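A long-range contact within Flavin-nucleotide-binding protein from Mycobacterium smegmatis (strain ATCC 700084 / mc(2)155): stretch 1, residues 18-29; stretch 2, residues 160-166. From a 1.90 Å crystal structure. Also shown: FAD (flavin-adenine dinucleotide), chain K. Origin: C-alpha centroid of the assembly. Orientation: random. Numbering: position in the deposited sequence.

Stretch 1 (18-29) QSTSRERLDDLL
Stretch 2 (160-166) NWSLKLS

The contact joins a strand, 161-166, to a segment that runs beside it, turns at T20 and S21, and continues as helix 22-29 across it. Strand residues are extended, with phi from -145° to -122° and psi from 104° to 152°; helix residues stay near -64/-38. The helix and strand axes pass 9.2 Å apart at 80°, nearly perpendicular. Q18 (-72/135) and S19 (-120/135) are extended, T20 (-97/12) makes the bend, and S21 (-79/118) leads into the helix. About 582 Å² is buried, both sides summed.

Backbone pairing is brief. Q18 and K164 form a single beta bridge, their CA atoms 4.5 Å apart. The one direct hydrogen bond across the stretches runs from S19 N to L163 O, 2.9 Å and nearly straight at 167°; Q18 CA adds a CA-H...O contact to L163 O at 3.3 Å. A water extends the pairing: it donates to S19 O (2.6 Å from its oxygen) and accepts from L163 N (2.9 Å) and Q18 NE2 (3.0 Å).

Polar side chains shape the turn. S19 and S21 both have t rotamers. S19 OG accepts from S21 N at 3.0 Å, and S21 OG caps the helix by accepting from R24 N at 3.1 Å. From the first helix residue, R22 NE makes a salt bridge to D26 OD1, one turn on, at 2.9 Å, holding the arginine (t, p, t) along its own helix.

Apolar packing fills the angle between helix and strand. W161, chi1 p and chi2 -94°, lays its indole against the helix start. L25 (t, p) places CD2 over one face of the six-membered ring, 3.9 Å from CD2 to the W161 ring centroid, a CH-pi contact; T20 O approaches the ring edge, 3.7 Å from W161 CH2. The CA-to-CB bond of L163 (t, p) points sideways to stretch 1, but the end of the side chain comes nearer: its CD2 lies 3.6 Å from R24 CB, and its CD1 3.8 Å from L28 CD2, with L28 also t, p. L165 (m, t) points toward stretch 1, where its CD1 sits 3.5 Å from both S19 CB and R24 CD, so the aliphatic part of R24 (m, t, t) supplies nonpolar cover.

Alternate positions serve the cofactor. S162 (p) receives a hydrogen bond from FAD O2B at 2.6 Å and gives a very short one, 2.5 Å from its OG to FAD N3A. K164, all t, points away from stretch 1 and extends NZ to FAD O3' at 2.8 Å, in keeping with a flavin-nucleotide-binding protein.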

# COMPACT_ATOMS: atom_id res chain seq x y z
N GLN A 18 -11.09 11.85 -9.89
CA GLN A 18 -10.58 12.76 -8.85
C GLN A 18 -11.74 13.20 -7.99
O GLN A 18 -12.81 13.48 -8.53
CB GLN A 18 -9.92 13.96 -9.45
CG GLN A 18 -9.32 14.88 -8.39
CD GLN A 18 -8.04 15.59 -8.88
OE1 GLN A 18 -7.80 15.76 -10.10
NE2 GLN A 18 -7.20 15.99 -7.92
N SER A 19 -11.55 13.20 -6.67
CA SER A 19 -12.54 13.75 -5.72
C SER A 19 -11.95 14.88 -4.91
O SER A 19 -10.86 14.75 -4.40
CB SER A 19 -13.01 12.66 -4.76
OG SER A 19 -13.71 13.28 -3.65
N THR A 20 -12.67 15.98 -4.74
CA THR A 20 -12.25 17.05 -3.84
C THR A 20 -12.90 16.99 -2.45
O THR A 20 -12.82 17.94 -1.69
CB THR A 20 -12.61 18.41 -4.45
OG1 THR A 20 -14.02 18.41 -4.72
CG2 THR A 20 -11.79 18.65 -5.77
N SER A 21 -13.56 15.90 -2.11
CA SER A 21 -14.14 15.83 -0.80
C SER A 21 -13.09 15.50 0.31
O SER A 21 -12.50 14.41 0.34
CB SER A 21 -15.24 14.82 -0.77
OG SER A 21 -15.67 14.60 0.57
N ARG A 22 -12.93 16.45 1.24
CA ARG A 22 -12.10 16.27 2.41
C ARG A 22 -12.66 15.17 3.29
O ARG A 22 -11.92 14.45 4.00
CB ARG A 22 -12.04 17.60 3.19
CG ARG A 22 -11.30 17.52 4.50
CD ARG A 22 -9.83 17.14 4.35
NE ARG A 22 -9.35 16.63 5.64
CZ ARG A 22 -8.80 17.40 6.59
NH1 ARG A 22 -8.48 16.83 7.76
NH2 ARG A 22 -8.53 18.70 6.37
N GLU A 23 -13.97 15.04 3.30
CA GLU A 23 -14.56 13.99 4.08
C GLU A 23 -14.17 12.61 3.56
O GLU A 23 -13.94 11.69 4.35
CB GLU A 23 -16.06 14.19 4.13
CG GLU A 23 -16.81 13.24 5.02
CD GLU A 23 -18.32 13.37 4.80
OE1 GLU A 23 -18.73 14.41 4.23
OE2 GLU A 23 -19.10 12.43 5.13
N ARG A 24 -14.11 12.46 2.26
CA ARG A 24 -13.66 11.18 1.66
C ARG A 24 -12.20 10.95 1.93
O ARG A 24 -11.78 9.83 2.15
CB ARG A 24 -13.90 11.18 0.15
CG ARG A 24 -15.40 11.20 -0.21
CD ARG A 24 -15.64 10.76 -1.67
NE ARG A 24 -17.07 10.69 -1.98
CZ ARG A 24 -17.84 9.59 -1.93
NH1 ARG A 24 -17.31 8.41 -1.61
NH2 ARG A 24 -19.14 9.68 -2.23
N LEU A 25 -11.42 12.01 1.88
CA LEU A 25 -10.04 11.93 2.30
C LEU A 25 -9.83 11.42 3.70
O LEU A 25 -9.07 10.47 3.91
CB LEU A 25 -9.33 13.24 2.09
CG LEU A 25 -7.89 13.21 2.59
CD1 LEU A 25 -7.00 12.42 1.65
CD2 LEU A 25 -7.37 14.61 2.80
N ASP A 26 -10.55 11.98 4.67
CA ASP A 26 -10.45 11.51 6.03
C ASP A 26 -10.87 10.07 6.19
O ASP A 26 -10.28 9.32 6.97
CB ASP A 26 -11.31 12.42 6.99
CG ASP A 26 -10.72 13.79 7.13
OD1 ASP A 26 -9.58 13.97 6.70
OD2 ASP A 26 -11.39 14.70 7.68
N ASP A 27 -11.90 9.68 5.49
CA ASP A 27 -12.34 8.33 5.54
C ASP A 27 -11.23 7.35 5.07
O ASP A 27 -10.94 6.36 5.73
CB ASP A 27 -13.60 8.13 4.67
CG ASP A 27 -14.16 6.74 4.83
OD1 ASP A 27 -14.64 6.43 5.94
OD2 ASP A 27 -14.10 5.94 3.85
N LEU A 28 -10.55 7.70 4.00
CA LEU A 28 -9.43 6.88 3.58
C LEU A 28 -8.34 6.88 4.57
O LEU A 28 -7.88 5.82 5.00
CB LEU A 28 -8.90 7.37 2.26
CG LEU A 28 -7.68 6.61 1.71
CD1 LEU A 28 -8.00 5.17 1.51
CD2 LEU A 28 -7.20 7.25 0.46
N LEU A 29 -7.97 8.07 5.07
CA LEU A 29 -6.88 8.16 6.04
C LEU A 29 -7.21 7.53 7.39
O LEU A 29 -6.35 7.10 8.14
CB LEU A 29 -6.50 9.62 6.25
CG LEU A 29 -5.97 10.40 5.07
CD1 LEU A 29 -5.64 11.81 5.39
CD2 LEU A 29 -4.76 9.70 4.44
N ASN A 160 -2.95 20.92 -0.61
CA ASN A 160 -1.73 20.12 -0.72
C ASN A 160 -1.97 18.64 -0.87
O ASN A 160 -1.07 17.83 -0.59
CB ASN A 160 -0.81 20.37 0.46
CG ASN A 160 -1.38 19.85 1.78
OD1 ASN A 160 -2.53 19.90 1.97
ND2 ASN A 160 -0.56 19.30 2.65
N TRP A 161 -3.16 18.28 -1.33
CA TRP A 161 -3.55 16.87 -1.41
C TRP A 161 -4.42 16.55 -2.60
O TRP A 161 -5.13 17.40 -3.13
CB TRP A 161 -4.21 16.43 -0.09
CG TRP A 161 -5.46 17.14 0.31
CD1 TRP A 161 -5.56 18.23 1.13
CD2 TRP A 161 -6.79 16.83 -0.11
NE1 TRP A 161 -6.88 18.61 1.25
CE2 TRP A 161 -7.66 17.75 0.53
CE3 TRP A 161 -7.35 15.84 -0.92
CZ2 TRP A 161 -9.03 17.76 0.31
CZ3 TRP A 161 -8.70 15.83 -1.11
CH2 TRP A 161 -9.54 16.80 -0.48
N SER A 162 -4.34 15.29 -3.06
CA SER A 162 -5.18 14.87 -4.15
C SER A 162 -5.80 13.49 -3.78
O SER A 162 -5.16 12.69 -3.07
CB SER A 162 -4.40 14.85 -5.45
OG SER A 162 -3.48 13.79 -5.44
N LEU A 163 -7.03 13.27 -4.17
CA LEU A 163 -7.71 12.01 -3.91
C LEU A 163 -8.24 11.42 -5.21
O LEU A 163 -8.98 12.08 -6.03
CB LEU A 163 -8.82 12.21 -2.87
CG LEU A 163 -9.61 10.96 -2.46
CD1 LEU A 163 -8.84 9.93 -1.68
CD2 LEU A 163 -10.82 11.40 -1.69
N LYS A 164 -7.91 10.18 -5.46
CA LYS A 164 -8.45 9.46 -6.65
C LYS A 164 -9.20 8.20 -6.28
O LYS A 164 -8.73 7.38 -5.47
CB LYS A 164 -7.33 9.17 -7.58
CG LYS A 164 -7.80 8.58 -8.92
CD LYS A 164 -6.76 8.69 -10.03
CE LYS A 164 -7.36 8.30 -11.40
NZ LYS A 164 -6.23 8.15 -12.37
N LEU A 165 -10.41 8.08 -6.80
CA LEU A 165 -11.35 7.02 -6.41
C LEU A 165 -11.77 6.23 -7.66
O LEU A 165 -12.31 6.82 -8.59
CB LEU A 165 -12.62 7.60 -5.75
CG LEU A 165 -12.46 8.70 -4.67
CD1 LEU A 165 -13.82 9.29 -4.25
CD2 LEU A 165 -11.77 8.11 -3.44
N SER A 166 -11.58 4.91 -7.66
CA SER A 166 -12.10 4.02 -8.71
C SER A 166 -12.91 2.92 -8.10
O SER A 166 -12.36 2.05 -7.46
CB SER A 166 -10.96 3.40 -9.47
OG SER A 166 -11.43 2.97 -10.74
PA FAD K . 0.08 12.97 -13.29
O1A FAD K . -0.59 13.94 -14.22
O2A FAD K . 1.45 12.49 -13.68
O5B FAD K . 0.01 13.60 -11.76
C5B FAD K . -0.60 14.88 -11.48
C4B FAD K . -1.22 14.91 -10.08
O4B FAD K . -2.37 14.04 -10.03
C3B FAD K . -0.37 14.31 -8.94
O3B FAD K . 0.72 15.13 -8.48
C2B FAD K . -1.41 13.91 -7.89
O2B FAD K . -1.71 14.98 -7.00
C1B FAD K . -2.67 13.59 -8.71
N9A FAD K . -2.89 12.14 -8.70
C8A FAD K . -2.60 11.36 -9.77
N7A FAD K . -2.84 10.05 -9.48
C5A FAD K . -3.28 9.99 -8.21
C6A FAD K . -3.69 8.87 -7.32
N6A FAD K . -3.66 7.62 -7.85
N1A FAD K . -4.11 9.17 -6.06
C2A FAD K . -4.11 10.45 -5.58
N3A FAD K . -3.74 11.49 -6.36
C4A FAD K . -3.33 11.35 -7.67
N1 FAD K . -2.37 3.82 -13.31
C2 FAD K . -1.89 3.22 -14.44
O2 FAD K . -1.60 4.03 -15.35
N3 FAD K . -1.74 1.86 -14.54
C4 FAD K . -2.00 1.01 -13.48
O4 FAD K . -1.86 -0.24 -13.43
C4X FAD K . -2.55 1.60 -12.24
N5 FAD K . -2.84 0.84 -11.16
C5X FAD K . -3.28 1.44 -10.02
C6 FAD K . -3.59 0.68 -8.94
C7 FAD K . -4.08 1.29 -7.80
C7M FAD K . -4.40 0.47 -6.59
C8 FAD K . -4.26 2.75 -7.70
C8M FAD K . -4.74 3.41 -6.43
C9 FAD K . -3.96 3.52 -8.79
C9A FAD K . -3.48 2.90 -9.94
N10 FAD K . -3.14 3.69 -11.04
C10 FAD K . -2.70 3.08 -12.22
C1' FAD K . -3.35 5.16 -11.02
C2' FAD K . -2.10 5.99 -10.96
O2' FAD K . -1.83 6.29 -9.60
C3' FAD K . -2.40 7.30 -11.70
O3' FAD K . -3.68 7.84 -11.23
C4' FAD K . -2.36 7.07 -13.23
O4' FAD K . -1.07 6.55 -13.65
C5' FAD K . -2.65 8.37 -13.96
O5' FAD K . -1.83 9.38 -13.40
P FAD K . -1.72 10.84 -14.06
O1P FAD K . -3.15 11.31 -14.10
O2P FAD K . -0.91 10.76 -15.31
O3P FAD K . -0.90 11.69 -13.00
O HOH W 1 -8.48 15.57 -5.22